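Side-chain contacts in Lmo0651 protein (Listeria monocytogenes serovar 1/2a, PDB 6EP3), which probably acts as a sequence-specific DNA-binding transcription factor of the GntR family, controlling expression of the Agr system: residues K35-E39 with F40-R44; S45-R48 with K49-T53; E188-E192 with G193-L197. One frame throughout, in Å; residues are numbered along the deposited sequence.

How the contacts relate
Contacts 1 and 2 follow one another through the DNA-binding part of the chain, and contact 3 lies on the opposite side of the chain's centre, in the range of the FCD domain. Contact 1 ends helix 33-40 and contact 2 lies within helix 44-56; their centres are about 11 Å apart, and Leu47 CD1 touches Leu36 CB at 3.5 Å, joining the two helices of the helix-turn-helix. A bound sulfate ion, probably from the crystallisation liquor, lies about 3 Å from the side chain of Arg48 and about 5 Å from that of Arg44. Contact 3 stays apart, its nearest atoms about 43 Å from contact 1 and 32 Å from contact 2.

Contact 1 (K35-E39 with F40-R44); sequences KLARE and FGVSR
Ala37 and Val42 meet across a local helix-ending turn, a Schellman motif that closes helix 33-40 and leads toward helix 44-56, the two helices of a GntR-type helix-turn-helix. The evidence is the pair of backbone bonds: Val42 N donates to Ala37 O at 3.1 Å, in the carbonyl plane, while Gly41 N makes a weak bond of 3.3 Å to Arg38 O. Gly41, with phi of 66°, is the C-prime residue that turns the chain out of the helix. The hydrophobic closure is light, Ala37 CB lying 4.3 Å from Val42 CG2. Phe40 N still bonds to Leu36 O at 3.2 Å. With CG held beside its own backbone N (chi1 -58°), the Phe40 ring swings back over that same oxygen: Leu36 O sits above one ring face, offset toward the rim, 3.5 Å from Phe40 CD2. Further along, Arg44 CG comes to 4.2 Å from Ala37 CB, whereas its guanidinium forms a salt bridge to Glu33. Leu36, Phe40 and Val42 also touch helix 8-21, and Glu39 reaches Lys19 there. Backbone bonds thus set the shape of the turn, and its apolar side chains tie it to the neighbouring helix.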
loop_
_atom_site.group_PDB
_atom_site.type_symbol
_atom_site.label_atom_id
_atom_site.label_comp_id
_atom_site.label_asym_id
_atom_site.label_seq_id
_atom_site.Cartn_x
_atom_site.Cartn_y
_atom_site.Cartn_z
ATOM N N LYS B 35 -12.200 23.946 14.828
ATOM C CA LYS B 35 -11.834 25.178 14.138
ATOM C C LYS B 35 -11.906 25.017 12.626
ATOM O O LYS B 35 -12.252 25.970 11.917
ATOM C CB LYS B 35 -10.429 25.612 14.557
ATOM C CG LYS B 35 -9.952 26.904 13.910
ATOM C CD LYS B 35 -8.708 27.444 14.597
ATOM C CE LYS B 35 -8.951 27.668 16.080
ATOM N NZ LYS B 35 -7.753 28.226 16.765
ATOM N N LEU B 36 -11.596 23.824 12.116
ATOM C CA LEU B 36 -11.642 23.597 10.676
ATOM C C LEU B 36 -13.071 23.635 10.150
ATOM O O LEU B 36 -13.333 24.221 9.093
ATOM C CB LEU B 36 -10.981 22.261 10.339
ATOM C CG LEU B 36 -9.457 22.187 10.411
ATOM C CD1 LEU B 36 -8.999 20.744 10.323
ATOM C CD2 LEU B 36 -8.823 23.021 9.309
ATOM N N ALA B 37 -14.010 23.015 10.870
ATOM C CA ALA B 37 -15.404 23.040 10.437
ATOM C C ALA B 37 -15.960 24.457 10.458
ATOM O O ALA B 37 -16.776 24.825 9.605
ATOM C CB ALA B 37 -16.245 22.114 11.313
ATOM N N ARG B 38 -15.525 25.272 11.425
ATOM C CA ARG B 38 -15.961 26.664 11.470
ATOM C C ARG B 38 -15.427 27.447 10.279
ATOM O O ARG B 38 -16.126 28.305 9.728
ATOM C CB ARG B 38 -15.512 27.318 12.778
ATOM C CG ARG B 38 -16.273 26.867 14.010
ATOM C CD ARG B 38 -15.617 27.401 15.276
ATOM N NE ARG B 38 -15.651 26.427 16.363
ATOM C CZ ARG B 38 -14.699 26.300 17.281
ATOM N NH1 ARG B 38 -13.631 27.086 17.245
ATOM N NH2 ARG B 38 -14.812 25.386 18.236
ATOM N N GLU B 39 -14.191 27.162 9.866
ATOM C CA GLU B 39 -13.577 27.919 8.781
ATOM C C GLU B 39 -14.263 27.642 7.449
ATOM O O GLU B 39 -14.449 28.556 6.639
ATOM C CB GLU B 39 -12.088 27.587 8.696
ATOM C CG GLU B 39 -11.359 28.281 7.562
ATOM C CD GLU B 39 -9.866 28.028 7.591
ATOM O OE1 GLU B 39 -9.383 27.420 8.570
ATOM O OE2 GLU B 39 -9.176 28.440 6.635
ATOM N N PHE B 40 -14.641 26.388 7.201
ATOM C CA PHE B 40 -15.298 26.015 5.955
ATOM C C PHE B 40 -16.797 26.288 5.965
ATOM O O PHE B 40 -17.444 26.123 4.925
ATOM C CB PHE B 40 -15.065 24.532 5.650
ATOM C CG PHE B 40 -13.617 24.148 5.545
ATOM C CD1 PHE B 40 -12.668 25.053 5.098
ATOM C CD2 PHE B 40 -13.206 22.870 5.889
ATOM C CE1 PHE B 40 -11.335 24.689 4.998
ATOM C CE2 PHE B 40 -11.873 22.500 5.791
ATOM C CZ PHE B 40 -10.938 23.413 5.344
ATOM N N GLY B 41 -17.362 26.695 7.099
ATOM C CA GLY B 41 -18.798 26.867 7.174
ATOM C C GLY B 41 -19.582 25.588 7.045
ATOM O O GLY B 41 -20.740 25.612 6.623
ATOM N N VAL B 42 -18.975 24.464 7.388
ATOM C CA VAL B 42 -19.587 23.156 7.223
ATOM C C VAL B 42 -19.875 22.531 8.577
ATOM O O VAL B 42 -19.346 22.935 9.619
ATOM C CB VAL B 42 -18.699 22.229 6.366
ATOM C CG1 VAL B 42 -18.241 22.963 5.130
ATOM C CG2 VAL B 42 -17.484 21.775 7.165
ATOM N N SER B 43 -20.760 21.538 8.560
ATOM C CA SER B 43 -20.990 20.696 9.719
ATOM C C SER B 43 -19.829 19.715 9.857
ATOM O O SER B 43 -18.932 19.651 9.013
ATOM C CB SER B 43 -22.326 19.967 9.595
ATOM O OG SER B 43 -22.633 19.269 10.787
ATOM N N ARG B 44 -19.837 18.931 10.930
ATOM C CA ARG B 44 -18.724 18.020 11.150
ATOM C C ARG B 44 -18.868 16.712 10.385
ATOM O O ARG B 44 -17.876 15.992 10.236
ATOM C CB ARG B 44 -18.556 17.745 12.645
ATOM C CG ARG B 44 -17.506 18.634 13.298
ATOM C CD ARG B 44 -16.650 17.877 14.303
ATOM N NE ARG B 44 -15.696 16.960 13.685
ATOM C CZ ARG B 44 -15.808 15.636 13.719
ATOM N NH1 ARG B 44 -16.845 15.075 14.326
ATOM N NH2 ARG B 44 -14.886 14.876 13.146
#

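Contact 2 (S45-R48 with K49-T53); sequences SPLR and KAIAT
Leu47 and Ile51 are brought alongside each other by different first torsions: Leu47 CG lies anti to its backbone N (chi1 171°), whereas Ile51 CG1 stays next to its own N (chi1 -80°). The two chains point the same way, one turn apart, and Leu47 CD2 meets Ile51 CD1 at 4.2 Å. This is the interior of helix 44-56, by family topology the recognition helix of the winged helix-turn-helix. Both side chains face the domain core, Leu47 against helix 33-40 and Ile51 also against Leu16 of helix 8-21. The helical backbone is regular, with Ala50 N to Pro46 O at 2.8 Å and Ile51 N to Leu47 O at 2.9 Å, both nearly straight; the bond from Lys49 N to Ser45 O is weak.

The Lys49 chain bends at chi3 and folds back along the preceding turn, so that CE comes to 3.6 Å from Ser45 O and 4.0 Å from Ser45 OG; NZ makes a long, weak ion pair with Asp9. Arg48 also bends at chi3, and its NH1 meets a sulfate ion, probably from the crystallisation liquor, whose place may mark a DNA phosphate site. The second subunit packs here, its Tyr62 touching both Lys49 and Thr53. Lys49 O accepts two bonds from Thr53, one turn on: from N at 2.9 Å and from OG1 at 3.2 Å, the hydroxyl lying 46° out of the carbonyl plane.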
loop_
_atom_site.group_PDB
_atom_site.type_symbol
_atom_site.label_atom_id
_atom_site.label_comp_id
_atom_site.label_asym_id
_atom_site.label_seq_id
_atom_site.Cartn_x
_atom_site.Cartn_y
_atom_site.Cartn_z
ATOM N N SER B 45 -20.065 16.391 9.890
ATOM C CA SER B 45 -20.236 15.149 9.138
ATOM C C SER B 45 -19.369 15.090 7.887
ATOM O O SER B 45 -18.731 14.046 7.658
ATOM C CB SER B 45 -21.716 14.942 8.797
ATOM O OG SER B 45 -21.869 13.912 7.831
ATOM N N PRO B 46 -19.293 16.133 7.036
ATOM C CA PRO B 46 -18.362 16.064 5.900
ATOM C C PRO B 46 -16.908 16.032 6.343
ATOM O O PRO B 46 -16.145 15.146 5.941
ATOM C CB PRO B 46 -18.684 17.334 5.099
ATOM C CG PRO B 46 -19.346 18.246 6.073
ATOM C CD PRO B 46 -20.125 17.350 6.977
ATOM N N LEU B 47 -16.533 16.994 7.192
ATOM C CA LEU B 47 -15.154 17.131 7.649
ATOM C C LEU B 47 -14.615 15.814 8.197
ATOM O O LEU B 47 -13.593 15.300 7.724
ATOM C CB LEU B 47 -15.074 18.238 8.702
ATOM C CG LEU B 47 -13.766 18.413 9.470
ATOM C CD1 LEU B 47 -13.431 19.880 9.551
ATOM C CD2 LEU B 47 -13.877 17.813 10.864
ATOM N N ARG B 48 -15.304 15.259 9.198
ATOM C CA ARG B 48 -14.960 13.945 9.731
ATOM C C ARG B 48 -14.688 12.957 8.605
ATOM O O ARG B 48 -13.606 12.358 8.532
ATOM C CB ARG B 48 -16.094 13.448 10.633
ATOM C CG ARG B 48 -16.159 11.941 10.815
ATOM C CD ARG B 48 -17.224 11.555 11.834
ATOM N NE ARG B 48 -16.781 11.787 13.207
ATOM C CZ ARG B 48 -17.596 12.086 14.214
ATOM N NH1 ARG B 48 -18.900 12.197 13.999
ATOM N NH2 ARG B 48 -17.108 12.281 15.433
ATOM N N LYS B 49 -15.649 12.828 7.685
ATOM C CA LYS B 49 -15.504 11.919 6.555
ATOM C C LYS B 49 -14.189 12.167 5.830
ATOM O O LYS B 49 -13.383 11.246 5.639
ATOM C CB LYS B 49 -16.691 12.090 5.605
ATOM C CG LYS B 49 -17.836 11.121 5.860
ATOM C CD LYS B 49 -18.822 11.091 4.701
ATOM C CE LYS B 49 -19.888 12.158 4.848
ATOM N NZ LYS B 49 -21.125 11.784 4.112
ATOM N N ALA B 50 -13.940 13.428 5.466
ATOM C CA ALA B 50 -12.685 13.793 4.819
ATOM C C ALA B 50 -11.491 13.253 5.592
ATOM O O ALA B 50 -10.643 12.543 5.035
ATOM C CB ALA B 50 -12.597 15.314 4.679
ATOM N N ILE B 51 -11.438 13.545 6.896
ATOM C CA ILE B 51 -10.320 13.088 7.717
ATOM C C ILE B 51 -10.177 11.576 7.622
ATOM O O ILE B 51 -9.078 11.052 7.396
ATOM C CB ILE B 51 -10.500 13.552 9.174
ATOM C CG1 ILE B 51 -10.064 15.009 9.312
ATOM C CG2 ILE B 51 -9.681 12.688 10.120
ATOM C CD1 ILE B 51 -10.325 15.594 10.675
ATOM N N ALA B 52 -11.298 10.855 7.748
ATOM C CA ALA B 52 -11.246 9.402 7.635
ATOM C C ALA B 52 -10.595 8.992 6.323
ATOM O O ALA B 52 -9.672 8.168 6.301
ATOM C CB ALA B 52 -12.652 8.815 7.756
ATOM N N THR B 53 -11.029 9.609 5.220
ATOM C CA THR B 53 -10.435 9.298 3.928
ATOM C C THR B 53 -8.938 9.570 3.940
ATOM O O THR B 53 -8.143 8.729 3.503
ATOM C CB THR B 53 -11.129 10.096 2.825
ATOM O OG1 THR B 53 -12.540 9.853 2.887
ATOM C CG2 THR B 53 -10.615 9.675 1.458
#

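Contact 3 (E188-E192 with G193-L197); sequences ELLAE and GKIEL
Leu189 provides the close-packed half of this helix-to-helix turn, since both of its methyls meet the chain that leaves Gly193. CD2 lies 3.8 Å from Lys194 CD, where the two side chains run at about a right angle, and CD1 sits 3.9 Å from Leu197 CB and 3.6 Å from the Leu197 carbonyl carbon. Leu189 CG lies beside its backbone N, anti to the carbonyl carbon (chi1 -66°), which directs the fork of methyls into the angle between the two helices. A second apolar pair, Leu190 CD2 with Ile195 CD1 at 4.1 Å, closes the inner side of the turn.

The backbone is a Schellman motif ending helix 173-192. Lys194 N donates to Leu189 O at 3.0 Å, with the donor tilted from the carbonyl plane, and Gly193 N reaches Leu190 O at 3.1 Å from well above the plane of the Leu190 carbonyl, not on a lone pair. Gly193 has left helical geometry at a phi of 89°, a backbone conformation that favours glycine. Lys194 then takes the N-cap position of helix 195-219.

The solvent side is polar, held across the turn by one salt bridge. Glu192 and Lys194 are exposed, with extended chains, and Lys194 NZ meets Glu192 OE2 at 2.9 Å, approaching nearly in line with the carboxylate C-O bond.

Among its neighbours, the turn joins two successive helices of the helical FCD domain: Leu189 also rests on Ala198 and Thr201 of helix 195-219, Leu190 and Ile195 share Ile95 of helix 77-101, and Leu190 packs further on Leu107 and Leu110 of helix 107-123.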
loop_
_atom_site.group_PDB
_atom_site.type_symbol
_atom_site.label_atom_id
_atom_site.label_comp_id
_atom_site.label_asym_id
_atom_site.label_seq_id
_atom_site.Cartn_x
_atom_site.Cartn_y
_atom_site.Cartn_z
ATOM N N GLU B 188 6.259 -2.859 -27.536
ATOM C CA GLU B 188 6.669 -3.660 -28.684
ATOM C C GLU B 188 7.454 -4.890 -28.254
ATOM O O GLU B 188 7.240 -5.986 -28.787
ATOM C CB GLU B 188 7.493 -2.810 -29.651
ATOM C CG GLU B 188 6.659 -1.925 -30.558
ATOM C CD GLU B 188 7.499 -1.105 -31.516
ATOM O OE1 GLU B 188 8.682 -1.447 -31.725
ATOM O OE2 GLU B 188 6.972 -0.112 -32.059
ATOM N N LEU B 189 8.365 -4.735 -27.293
ATOM C CA LEU B 189 9.113 -5.891 -26.817
ATOM C C LEU B 189 8.187 -6.903 -26.163
ATOM O O LEU B 189 8.312 -8.110 -26.403
ATOM C CB LEU B 189 10.211 -5.451 -25.853
ATOM C CG LEU B 189 11.319 -4.615 -26.493
ATOM C CD1 LEU B 189 12.200 -3.999 -25.424
ATOM C CD2 LEU B 189 12.146 -5.455 -27.453
ATOM N N LEU B 190 7.207 -6.430 -25.385
ATOM C CA LEU B 190 6.250 -7.352 -24.789
ATOM C C LEU B 190 5.452 -8.079 -25.862
ATOM O O LEU B 190 5.258 -9.298 -25.783
ATOM C CB LEU B 190 5.313 -6.597 -23.845
ATOM C CG LEU B 190 5.914 -6.137 -22.516
ATOM C CD1 LEU B 190 4.870 -5.416 -21.683
ATOM C CD2 LEU B 190 6.499 -7.317 -21.753
ATOM N N ALA B 191 5.021 -7.353 -26.898
ATOM C CA ALA B 191 4.232 -7.971 -27.956
ATOM C C ALA B 191 5.047 -8.979 -28.755
ATOM O O ALA B 191 4.492 -9.966 -29.251
ATOM C CB ALA B 191 3.658 -6.894 -28.878
ATOM N N GLU B 192 6.351 -8.751 -28.891
ATOM C CA GLU B 192 7.224 -9.680 -29.598
ATOM C C GLU B 192 7.737 -10.806 -28.711
ATOM O O GLU B 192 8.351 -11.746 -29.223
ATOM C CB GLU B 192 8.415 -8.930 -30.203
ATOM C CG GLU B 192 8.052 -8.053 -31.389
ATOM C CD GLU B 192 9.114 -7.019 -31.699
ATOM O OE1 GLU B 192 8.770 -5.970 -32.285
ATOM O OE2 GLU B 192 10.292 -7.256 -31.355
ATOM N N GLY B 193 7.522 -10.721 -27.401
ATOM C CA GLY B 193 7.932 -11.772 -26.496
ATOM C C GLY B 193 9.334 -11.646 -25.947
ATOM O O GLY B 193 9.805 -12.575 -25.281
ATOM N N LYS B 194 10.016 -10.529 -26.199
ATOM C CA LYS B 194 11.358 -10.299 -25.666
ATOM C C LYS B 194 11.212 -9.748 -24.251
ATOM O O LYS B 194 11.294 -8.543 -23.993
ATOM C CB LYS B 194 12.143 -9.361 -26.574
ATOM C CG LYS B 194 12.369 -9.924 -27.964
ATOM C CD LYS B 194 12.761 -8.843 -28.954
ATOM C CE LYS B 194 12.704 -9.370 -30.377
ATOM N NZ LYS B 194 13.003 -8.312 -31.384
ATOM N N ILE B 195 11.010 -10.671 -23.311
ATOM C CA ILE B 195 10.640 -10.278 -21.957
ATOM C C ILE B 195 11.819 -9.645 -21.235
ATOM O O ILE B 195 11.673 -8.615 -20.568
ATOM C CB ILE B 195 10.093 -11.486 -21.185
ATOM C CG1 ILE B 195 8.958 -12.137 -21.974
ATOM C CG2 ILE B 195 9.614 -11.043 -19.819
ATOM C CD1 ILE B 195 7.816 -11.199 -22.267
ATOM N N GLU B 196 12.998 -10.256 -21.335
ATOM C CA GLU B 196 14.164 -9.699 -20.660
ATOM C C GLU B 196 14.515 -8.328 -21.223
ATOM O O GLU B 196 14.893 -7.415 -20.477
ATOM C CB GLU B 196 15.345 -10.660 -20.783
ATOM C CG GLU B 196 15.035 -12.061 -20.283
ATOM C CD GLU B 196 14.409 -12.065 -18.898
ATOM O OE1 GLU B 196 13.169 -12.205 -18.804
ATOM O OE2 GLU B 196 15.157 -11.933 -17.904
ATOM N N LEU B 197 14.375 -8.160 -22.539
ATOM C CA LEU B 197 14.621 -6.857 -23.146
ATOM C C LEU B 197 13.611 -5.829 -22.656
ATOM O O LEU B 197 13.975 -4.685 -22.359
ATOM C CB LEU B 197 14.576 -6.977 -24.670
ATOM C CG LEU B 197 15.933 -7.087 -25.370
ATOM C CD1 LEU B 197 15.754 -7.249 -26.870
ATOM C CD2 LEU B 197 16.791 -5.872 -25.065
#